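Local coordinates for protein Emp47p (form2) (Saccharomyces cerevisiae, PDB 2A6Z) that recognises carbohydrate as a calcium-independent cargo receptor, and probably takes part in glycoprotein secretion and in the exit of Emp46p from the endoplasmic reticulum, at residues A[43-48]-A[206-211]; A[112-117]-A[149-154]; A[123-128]-A[140-145]. One frame throughout, in Å; residues are numbered along the deposited sequence.

Interaction 1. Residues A[43-48]-A[206-211]; sequences SNQNSK and NNAESF
Q45 and N206 bring two carboxamide groups together with planes just 14° apart, yet no hydrogen bond joins 43-48 to 206-211; these polar loops meet by packing alone. Q45 does most of the touching. Its CG, anti to the carbonyl carbon (chi1 -67°), begins an extended chain that passes the carbonyls of the other loop, CG coming within 3.6 Å of N207 O. Farther out, Q45 CD rests 3.4 Å from N206 O, and Q45 NE2 stands 3.8 Å from the aliphatic N206 CB. A long side chain with a polar tip suits this exposed spot, since its methylenes can pack while the amide stays at the surface. A208 has only a methyl group, and the backbones come close beside it, Q45 CA lying 4.7 Å from A208 CA. Each loop is also braced from within. S47 OG donates to N44 O (2.7 Å), closing the turn of 43-48. In the other loop N207 OD1 accepts from E209 N at 2.9 Å with an N-H...O angle of 163°, an Asx turn for which the short asparagine side chain is well suited. N201 joins the two loops indirectly: its ND2 meets both N44 O and E209 O while its OD1 takes S47 N. Both loops carry the chain from one sheet to the other at the rim of a legume-lectin-like beta sandwich.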
loop_
_atom_site.group_PDB
_atom_site.type_symbol
_atom_site.label_atom_id
_atom_site.label_comp_id
_atom_site.label_asym_id
_atom_site.label_seq_id
_atom_site.Cartn_x
_atom_site.Cartn_y
_atom_site.Cartn_z
ATOM N N SER A 43 15.603 1.998 4.173
ATOM C CA SER A 43 16.442 2.651 5.156
ATOM C C SER A 43 17.808 3.129 4.651
ATOM O O SER A 43 18.502 3.789 5.438
ATOM C CB SER A 43 16.648 1.699 6.339
ATOM O OG SER A 43 17.252 0.488 5.971
ATOM N N ASN A 44 18.242 2.854 3.430
ATOM C CA ASN A 44 19.491 3.390 2.917
ATOM C C ASN A 44 19.406 3.548 1.402
ATOM O O ASN A 44 18.362 3.340 0.788
ATOM C CB ASN A 44 20.633 2.475 3.374
ATOM C CG ASN A 44 20.704 1.120 2.816
ATOM O OD1 ASN A 44 20.187 0.796 1.782
ATOM N ND2 ASN A 44 21.566 0.266 3.475
ATOM N N GLN A 45 20.522 3.953 0.750
ATOM C CA GLN A 45 20.522 4.169 -0.702
ATOM C C GLN A 45 20.275 2.853 -1.423
ATOM O O GLN A 45 21.030 1.912 -1.189
ATOM C CB GLN A 45 21.867 4.766 -1.168
ATOM C CG GLN A 45 22.015 6.178 -0.594
ATOM C CD GLN A 45 23.401 6.716 -0.879
ATOM O OE1 GLN A 45 23.743 7.732 -0.260
ATOM N NE2 GLN A 45 24.199 6.084 -1.740
ATOM N N ASN A 46 19.288 2.828 -2.325
ATOM C CA ASN A 46 18.924 1.665 -3.104
ATOM C C ASN A 46 18.600 0.463 -2.197
ATOM O O ASN A 46 19.270 -0.562 -2.217
ATOM C CB ASN A 46 20.023 1.276 -4.093
ATOM C CG ASN A 46 19.489 0.359 -5.153
ATOM O OD1 ASN A 46 18.290 -0.009 -5.245
ATOM N ND2 ASN A 46 20.356 -0.025 -6.037
ATOM N N SER A 47 17.533 0.661 -1.451
ATOM C CA SER A 47 17.046 -0.357 -0.500
ATOM C C SER A 47 15.617 -0.713 -0.806
ATOM O O SER A 47 14.919 -0.002 -1.557
ATOM C CB SER A 47 17.156 0.122 0.960
ATOM O OG SER A 47 16.500 1.393 1.148
ATOM N N LYS A 48 15.176 -1.829 -0.226
ATOM C CA LYS A 48 13.865 -2.408 -0.420
ATOM C C LYS A 48 13.365 -2.939 0.915
ATOM O O LYS A 48 14.124 -3.442 1.716
ATOM C CB LYS A 48 13.828 -3.540 -1.455
ATOM C CG LYS A 48 14.152 -3.062 -2.865
ATOM C CD LYS A 48 14.197 -4.164 -3.902
ATOM C CE LYS A 48 14.179 -3.589 -5.307
ATOM N NZ LYS A 48 14.553 -4.583 -6.351
ATOM N N ASN A 206 21.591 8.641 -6.297
ATOM C CA ASN A 206 21.993 8.075 -4.995
ATOM C C ASN A 206 21.076 8.565 -3.893
ATOM O O ASN A 206 21.445 8.834 -2.747
ATOM C CB ASN A 206 23.468 8.424 -4.700
ATOM C CG ASN A 206 24.447 7.478 -5.384
ATOM O OD1 ASN A 206 24.163 6.379 -5.889
ATOM N ND2 ASN A 206 25.636 8.027 -5.394
ATOM N N ASN A 207 19.764 8.713 -4.235
ATOM C CA ASN A 207 18.815 9.197 -3.238
ATOM C C ASN A 207 18.685 8.192 -2.093
ATOM O O ASN A 207 18.884 6.994 -2.222
ATOM C CB ASN A 207 17.391 9.442 -3.863
ATOM C CG ASN A 207 16.617 8.145 -4.038
ATOM O OD1 ASN A 207 15.849 7.796 -3.128
ATOM N ND2 ASN A 207 16.758 7.447 -5.151
ATOM N N ALA A 208 18.265 8.742 -0.946
ATOM C CA ALA A 208 17.955 7.962 0.235
ATOM C C ALA A 208 16.520 8.202 0.692
ATOM O O ALA A 208 16.245 8.369 1.889
ATOM C CB ALA A 208 18.932 8.268 1.400
ATOM N N GLU A 209 15.589 8.307 -0.266
ATOM C CA GLU A 209 14.199 8.506 0.144
ATOM C C GLU A 209 13.785 7.398 1.090
ATOM O O GLU A 209 14.008 6.209 0.836
ATOM C CB GLU A 209 13.318 8.463 -1.142
ATOM C CG GLU A 209 11.860 8.874 -0.825
ATOM C CD GLU A 209 11.019 9.235 -2.054
ATOM O OE1 GLU A 209 11.486 8.998 -3.213
ATOM O OE2 GLU A 209 9.880 9.707 -1.860
ATOM N N SER A 210 13.129 7.852 2.187
ATOM C CA SER A 210 12.765 6.913 3.266
ATOM C C SER A 210 11.254 6.804 3.358
ATOM O O SER A 210 10.608 7.756 3.843
ATOM C CB SER A 210 13.388 7.426 4.578
ATOM O OG SER A 210 13.167 6.451 5.589
ATOM N N PHE A 211 10.722 5.691 2.888
ATOM C CA PHE A 211 9.281 5.399 2.964
ATOM C C PHE A 211 9.017 4.716 4.302
ATOM O O PHE A 211 9.696 3.730 4.620
ATOM C CB PHE A 211 8.870 4.488 1.802
ATOM C CG PHE A 211 8.875 5.182 0.466
ATOM C CD1 PHE A 211 7.855 6.069 0.144
ATOM C CD2 PHE A 211 9.906 4.954 -0.427
ATOM C CE1 PHE A 211 7.831 6.699 -1.101
ATOM C CE2 PHE A 211 9.843 5.562 -1.688
ATOM C CZ PHE A 211 8.825 6.433 -2.011
#

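Interaction 2. Residues A[112-117]-A[149-154]; sequences VDNNGP and GYQDSS
V112 lies over one face of the Y150 ring and N114 sits at its hydroxyl end. V112 CG1, anti to the backbone N (chi1 173°), is 3.6 Å from the centroid of the Y150 ring and 21° off its normal, a CH-pi contact in which the branched valine offers a methyl to a flat partner. The side chain of N114 crosses that of Y150 at about a right angle, its CB 3.3 Å from Y150 OH. The contact joins the loop after strand 108-113 of one sheet to the loop leading into strand 153-164 of the other; in calcium-dependent legume-like lectins the former helps to form the metal and sugar site. Here D113 OD2 closes an Asx turn, accepting from N115 N (3.0 Å) from above its carboxylate plane, and also bonds Y139 OH. The amides of N114 and Q151 are turned 75° against each other, and a water bridges them: it accepts from N114 ND2 (3.0 Å) and donates to Q151 OE1 (2.8 Å). Having both a donor and an acceptor suits N114 to its buried place: ND2 also reaches G76 O and OD1 takes T78 N. Q151 OE1 takes G76 N.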
loop_
_atom_site.group_PDB
_atom_site.type_symbol
_atom_site.label_atom_id
_atom_site.label_comp_id
_atom_site.label_asym_id
_atom_site.label_seq_id
_atom_site.Cartn_x
_atom_site.Cartn_y
_atom_site.Cartn_z
ATOM N N VAL A 112 2.069 4.767 -5.064
ATOM C CA VAL A 112 2.417 6.161 -4.875
ATOM C C VAL A 112 3.841 6.335 -5.396
ATOM O O VAL A 112 4.788 5.697 -4.939
ATOM C CB VAL A 112 2.278 6.593 -3.402
ATOM C CG1 VAL A 112 2.806 7.998 -3.217
ATOM C CG2 VAL A 112 0.833 6.455 -2.942
ATOM N N ASP A 113 3.977 7.201 -6.408
ATOM C CA ASP A 113 5.297 7.433 -7.024
ATOM C C ASP A 113 5.238 8.722 -7.787
ATOM O O ASP A 113 4.204 9.417 -7.871
ATOM C CB ASP A 113 5.793 6.252 -7.864
ATOM C CG ASP A 113 5.391 6.363 -9.331
ATOM O OD1 ASP A 113 4.190 6.582 -9.606
ATOM O OD2 ASP A 113 6.309 6.285 -10.194
ATOM N N ASN A 114 6.391 9.100 -8.392
ATOM C CA ASN A 114 6.447 10.379 -9.086
ATOM C C ASN A 114 7.128 10.253 -10.456
ATOM O O ASN A 114 7.474 11.288 -11.039
ATOM C CB ASN A 114 7.082 11.464 -8.240
ATOM C CG ASN A 114 8.577 11.324 -8.046
ATOM O OD1 ASN A 114 9.210 10.486 -8.661
ATOM N ND2 ASN A 114 9.100 12.145 -7.143
ATOM N N ASN A 115 7.362 9.038 -10.938
ATOM C CA ASN A 115 8.111 8.837 -12.186
ATOM C C ASN A 115 7.249 8.833 -13.439
ATOM O O ASN A 115 7.819 8.668 -14.524
ATOM C CB ASN A 115 8.912 7.527 -12.085
ATOM C CG ASN A 115 10.187 7.576 -12.942
ATOM O OD1 ASN A 115 10.817 8.623 -13.103
ATOM N ND2 ASN A 115 10.544 6.428 -13.444
ATOM N N GLY A 116 5.934 8.977 -13.303
ATOM C CA GLY A 116 5.057 8.962 -14.440
ATOM C C GLY A 116 4.825 10.374 -14.993
ATOM O O GLY A 116 5.350 11.363 -14.505
ATOM N N PRO A 117 4.014 10.440 -16.036
ATOM C CA PRO A 117 3.877 11.685 -16.840
ATOM C C PRO A 117 3.117 12.770 -16.143
ATOM O O PRO A 117 3.122 13.905 -16.649
ATOM C CB PRO A 117 3.179 11.223 -18.115
ATOM C CG PRO A 117 2.529 9.952 -17.786
ATOM C CD PRO A 117 3.310 9.293 -16.664
ATOM N N GLY A 149 0.799 14.804 -3.701
ATOM C CA GLY A 149 2.166 15.122 -3.276
ATOM C C GLY A 149 2.490 14.306 -1.994
ATOM O O GLY A 149 1.673 14.167 -1.079
ATOM N N TYR A 150 3.675 13.747 -1.946
ATOM C CA TYR A 150 4.076 12.892 -0.813
ATOM C C TYR A 150 5.512 13.101 -0.377
ATOM O O TYR A 150 5.872 12.706 0.731
ATOM C CB TYR A 150 3.789 11.381 -1.080
ATOM C CG TYR A 150 4.638 10.913 -2.228
ATOM C CD1 TYR A 150 5.891 10.297 -2.001
ATOM C CD2 TYR A 150 4.230 11.079 -3.568
ATOM C CE1 TYR A 150 6.692 9.876 -3.022
ATOM C CE2 TYR A 150 5.076 10.655 -4.590
ATOM C CZ TYR A 150 6.292 10.045 -4.343
ATOM O OH TYR A 150 7.060 9.692 -5.398
ATOM N N GLN A 151 6.413 13.607 -1.227
ATOM C CA GLN A 151 7.825 13.586 -0.844
ATOM C C GLN A 151 8.128 14.660 0.157
ATOM O O GLN A 151 7.508 15.725 0.165
ATOM C CB GLN A 151 8.786 13.872 -2.048
ATOM C CG GLN A 151 8.846 12.674 -2.993
ATOM C CD GLN A 151 9.978 12.888 -3.967
ATOM O OE1 GLN A 151 10.143 13.967 -4.505
ATOM N NE2 GLN A 151 10.766 11.854 -4.202
ATOM N N ASP A 152 9.137 14.370 0.974
ATOM C CA ASP A 152 9.790 15.402 1.771
ATOM C C ASP A 152 8.806 16.102 2.700
ATOM O O ASP A 152 8.838 17.325 2.887
ATOM C CB ASP A 152 10.517 16.385 0.819
ATOM C CG ASP A 152 11.466 17.324 1.505
ATOM O OD1 ASP A 152 11.624 18.464 0.985
ATOM O OD2 ASP A 152 12.071 16.979 2.549
ATOM N N SER A 153 7.955 15.315 3.343
ATOM C CA SER A 153 7.122 15.849 4.445
ATOM C C SER A 153 7.118 14.846 5.572
ATOM O O SER A 153 6.813 13.673 5.398
ATOM C CB SER A 153 5.685 16.127 4.017
ATOM O OG SER A 153 4.924 16.550 5.140
ATOM N N SER A 154 7.416 15.367 6.783
ATOM C CA SER A 154 7.405 14.550 7.976
ATOM C C SER A 154 6.021 14.306 8.524
ATOM O O SER A 154 5.885 13.491 9.434
ATOM C CB SER A 154 8.265 15.302 9.054
ATOM O OG SER A 154 9.633 15.216 8.682
HETATM O O HOH W 1 7.720 14.447 -5.751
#

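Interaction 3. Residues A[123-128]-A[140-145]; sequences RGQLND and DQSFAS
S142 OG sits between R123 and Q125 and bonds to both. It donates to Q125 OE1 at 2.7 Å, in the plane of that carbonyl and on a lone pair, and accepts from R123 NH1 at 3.0 Å, a fairly straight bond (161°) lying in the guanidinium plane. A small hydroxyl that gives and takes suits a place between an amide oxygen and a cationic N-H. Beside it G124 N donates to A144 O (2.9 Å) and F143 N to G124 O (2.9 Å), and R123 faces S145 as an antiparallel non-hydrogen-bonded pair. G124, having no side chain, lets the F143 ring settle on the strand, with F143 CE2 only 3.3 Å from G124 C. L126 crosses the phenylalanine at about a right angle, placing CD1 over the ring face, 3.9 Å from the F143 centroid, in a CH-pi contact. The next shell fixes these groups. Q125 bends at chi2 (-71°), which swings CD back toward S142, and its NE2 donates to I138 O; R123 NE is held by T121 OG1. A water accepts from L126 N and donates to Q141 O. F143 also meets F181 of the opposing sheet, with ring planes about 80° apart. Strand 144-147 thus closes one edge of its antiparallel sheet against 121-128, while F143 reaches across to the second layer of the legume-lectin-like beta sandwich.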
loop_
_atom_site.group_PDB
_atom_site.type_symbol
_atom_site.label_atom_id
_atom_site.label_comp_id
_atom_site.label_asym_id
_atom_site.label_seq_id
_atom_site.Cartn_x
_atom_site.Cartn_y
_atom_site.Cartn_z
ATOM N N ARG A 123 -2.041 5.889 -7.788
ATOM C CA ARG A 123 -2.644 5.197 -8.910
ATOM C C ARG A 123 -3.149 3.828 -8.467
ATOM O O ARG A 123 -2.503 3.116 -7.676
ATOM C CB ARG A 123 -1.601 4.969 -10.014
ATOM C CG ARG A 123 -1.228 6.262 -10.737
ATOM C CD ARG A 123 0.091 6.118 -11.524
ATOM N NE ARG A 123 0.347 7.418 -12.252
ATOM C CZ ARG A 123 -0.113 7.727 -13.442
ATOM N NH1 ARG A 123 -0.882 6.876 -14.146
ATOM N NH2 ARG A 123 0.205 8.928 -13.960
ATOM N N GLY A 124 -4.269 3.431 -9.052
ATOM C CA GLY A 124 -4.780 2.041 -8.889
ATOM C C GLY A 124 -4.437 1.233 -10.131
ATOM O O GLY A 124 -4.611 1.668 -11.271
ATOM N N GLN A 125 -3.972 0.022 -9.858
ATOM C CA GLN A 125 -3.614 -0.935 -10.880
ATOM C C GLN A 125 -4.305 -2.295 -10.557
ATOM O O GLN A 125 -4.392 -2.643 -9.358
ATOM C CB GLN A 125 -2.101 -1.199 -10.971
ATOM C CG GLN A 125 -1.234 0.060 -10.900
ATOM C CD GLN A 125 -1.231 1.017 -12.056
ATOM O OE1 GLN A 125 -1.261 2.228 -11.848
ATOM N NE2 GLN A 125 -1.147 0.500 -13.295
ATOM N N LEU A 126 -4.725 -3.005 -11.577
ATOM C CA LEU A 126 -5.360 -4.331 -11.384
ATOM C C LEU A 126 -4.628 -5.348 -12.239
ATOM O O LEU A 126 -4.162 -5.059 -13.327
ATOM C CB LEU A 126 -6.805 -4.310 -11.872
ATOM C CG LEU A 126 -7.718 -3.409 -11.047
ATOM C CD1 LEU A 126 -8.929 -3.020 -11.864
ATOM C CD2 LEU A 126 -8.029 -4.067 -9.683
ATOM N N ASN A 127 -4.583 -6.576 -11.721
ATOM C CA ASN A 127 -4.097 -7.713 -12.522
ATOM C C ASN A 127 -4.799 -8.952 -12.007
ATOM O O ASN A 127 -5.244 -9.012 -10.853
ATOM C CB ASN A 127 -2.586 -7.820 -12.385
ATOM C CG ASN A 127 -1.978 -8.771 -13.435
ATOM O OD1 ASN A 127 -2.295 -8.668 -14.626
ATOM N ND2 ASN A 127 -1.107 -9.633 -12.958
ATOM N N ASP A 128 -4.885 -9.978 -12.858
ATOM C CA ASP A 128 -5.648 -11.179 -12.530
ATOM C C ASP A 128 -4.771 -12.394 -12.266
ATOM O O ASP A 128 -5.268 -13.532 -12.245
ATOM C CB ASP A 128 -6.677 -11.507 -13.641
ATOM C CG ASP A 128 -6.059 -11.841 -14.965
ATOM O OD1 ASP A 128 -4.795 -12.005 -15.010
ATOM O OD2 ASP A 128 -6.791 -12.024 -15.960
ATOM N N ASP A 140 0.011 4.178 -18.207
ATOM C CA ASP A 140 -1.150 4.123 -19.127
ATOM C C ASP A 140 -2.177 3.115 -18.659
ATOM O O ASP A 140 -3.388 3.256 -19.001
ATOM C CB ASP A 140 -0.665 3.764 -20.504
ATOM C CG ASP A 140 -1.255 4.569 -21.592
ATOM O OD1 ASP A 140 -0.784 4.587 -22.728
ATOM O OD2 ASP A 140 -2.353 5.064 -21.261
ATOM N N GLN A 141 -1.748 2.118 -17.885
ATOM C CA GLN A 141 -2.633 1.017 -17.470
ATOM C C GLN A 141 -3.303 1.283 -16.131
ATOM O O GLN A 141 -4.176 0.497 -15.765
ATOM C CB GLN A 141 -1.861 -0.327 -17.448
ATOM C CG GLN A 141 -1.464 -0.664 -18.904
ATOM C CD GLN A 141 -1.010 -2.002 -19.315
ATOM O OE1 GLN A 141 -0.507 -2.631 -18.400
ATOM N NE2 GLN A 141 -1.161 -2.373 -20.595
ATOM N N SER A 142 -3.002 2.387 -15.428
ATOM C CA SER A 142 -3.769 2.695 -14.192
ATOM C C SER A 142 -5.242 2.729 -14.526
ATOM O O SER A 142 -5.638 3.368 -15.515
ATOM C CB SER A 142 -3.349 4.063 -13.678
ATOM O OG SER A 142 -1.949 4.174 -13.542
ATOM N N PHE A 143 -6.070 2.088 -13.689
ATOM C CA PHE A 143 -7.513 2.197 -13.939
ATOM C C PHE A 143 -8.058 3.479 -13.360
ATOM O O PHE A 143 -9.151 3.875 -13.774
ATOM C CB PHE A 143 -8.304 0.960 -13.450
ATOM C CG PHE A 143 -8.345 0.774 -11.928
ATOM C CD1 PHE A 143 -9.364 1.401 -11.205
ATOM C CD2 PHE A 143 -7.390 0.012 -11.261
ATOM C CE1 PHE A 143 -9.418 1.277 -9.820
ATOM C CE2 PHE A 143 -7.466 -0.118 -9.855
ATOM C CZ PHE A 143 -8.474 0.506 -9.152
ATOM N N ALA A 144 -7.341 4.093 -12.427
ATOM C CA ALA A 144 -7.789 5.316 -11.778
ATOM C C ALA A 144 -6.555 5.948 -11.143
ATOM O O ALA A 144 -5.588 5.255 -10.856
ATOM C CB ALA A 144 -8.866 5.032 -10.744
ATOM N N SER A 145 -6.638 7.253 -10.902
ATOM C CA SER A 145 -5.513 7.942 -10.286
ATOM C C SER A 145 -5.927 9.290 -9.787
ATOM O O SER A 145 -6.979 9.835 -10.181
ATOM C CB SER A 145 -4.360 8.075 -11.296
ATOM O OG SER A 145 -4.801 8.943 -12.385
HETATM O O HOH W 2 -4.750 -1.643 -14.167
#

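In the fold
Interactions 2 and 3 start from neighbouring strands of one sheet, 108-113 and 121-128, and touch where P117 packs against R123. Interaction 1 lies at the rim, about 25 Å from interaction 3 between centres, but reaches interaction 2 through E209, which packs against Y150 and makes a weak hydrogen bond to Q151. Chemistry follows position: the exposed loops of interaction 1 pack without a direct bond, the buried interaction 2 combines an aromatic face with water-bridged amides, and the partly buried interaction 3 has strand pairing and direct side-chain bonds. Along the chain they are nested, 3 within 2 and 2 within 1.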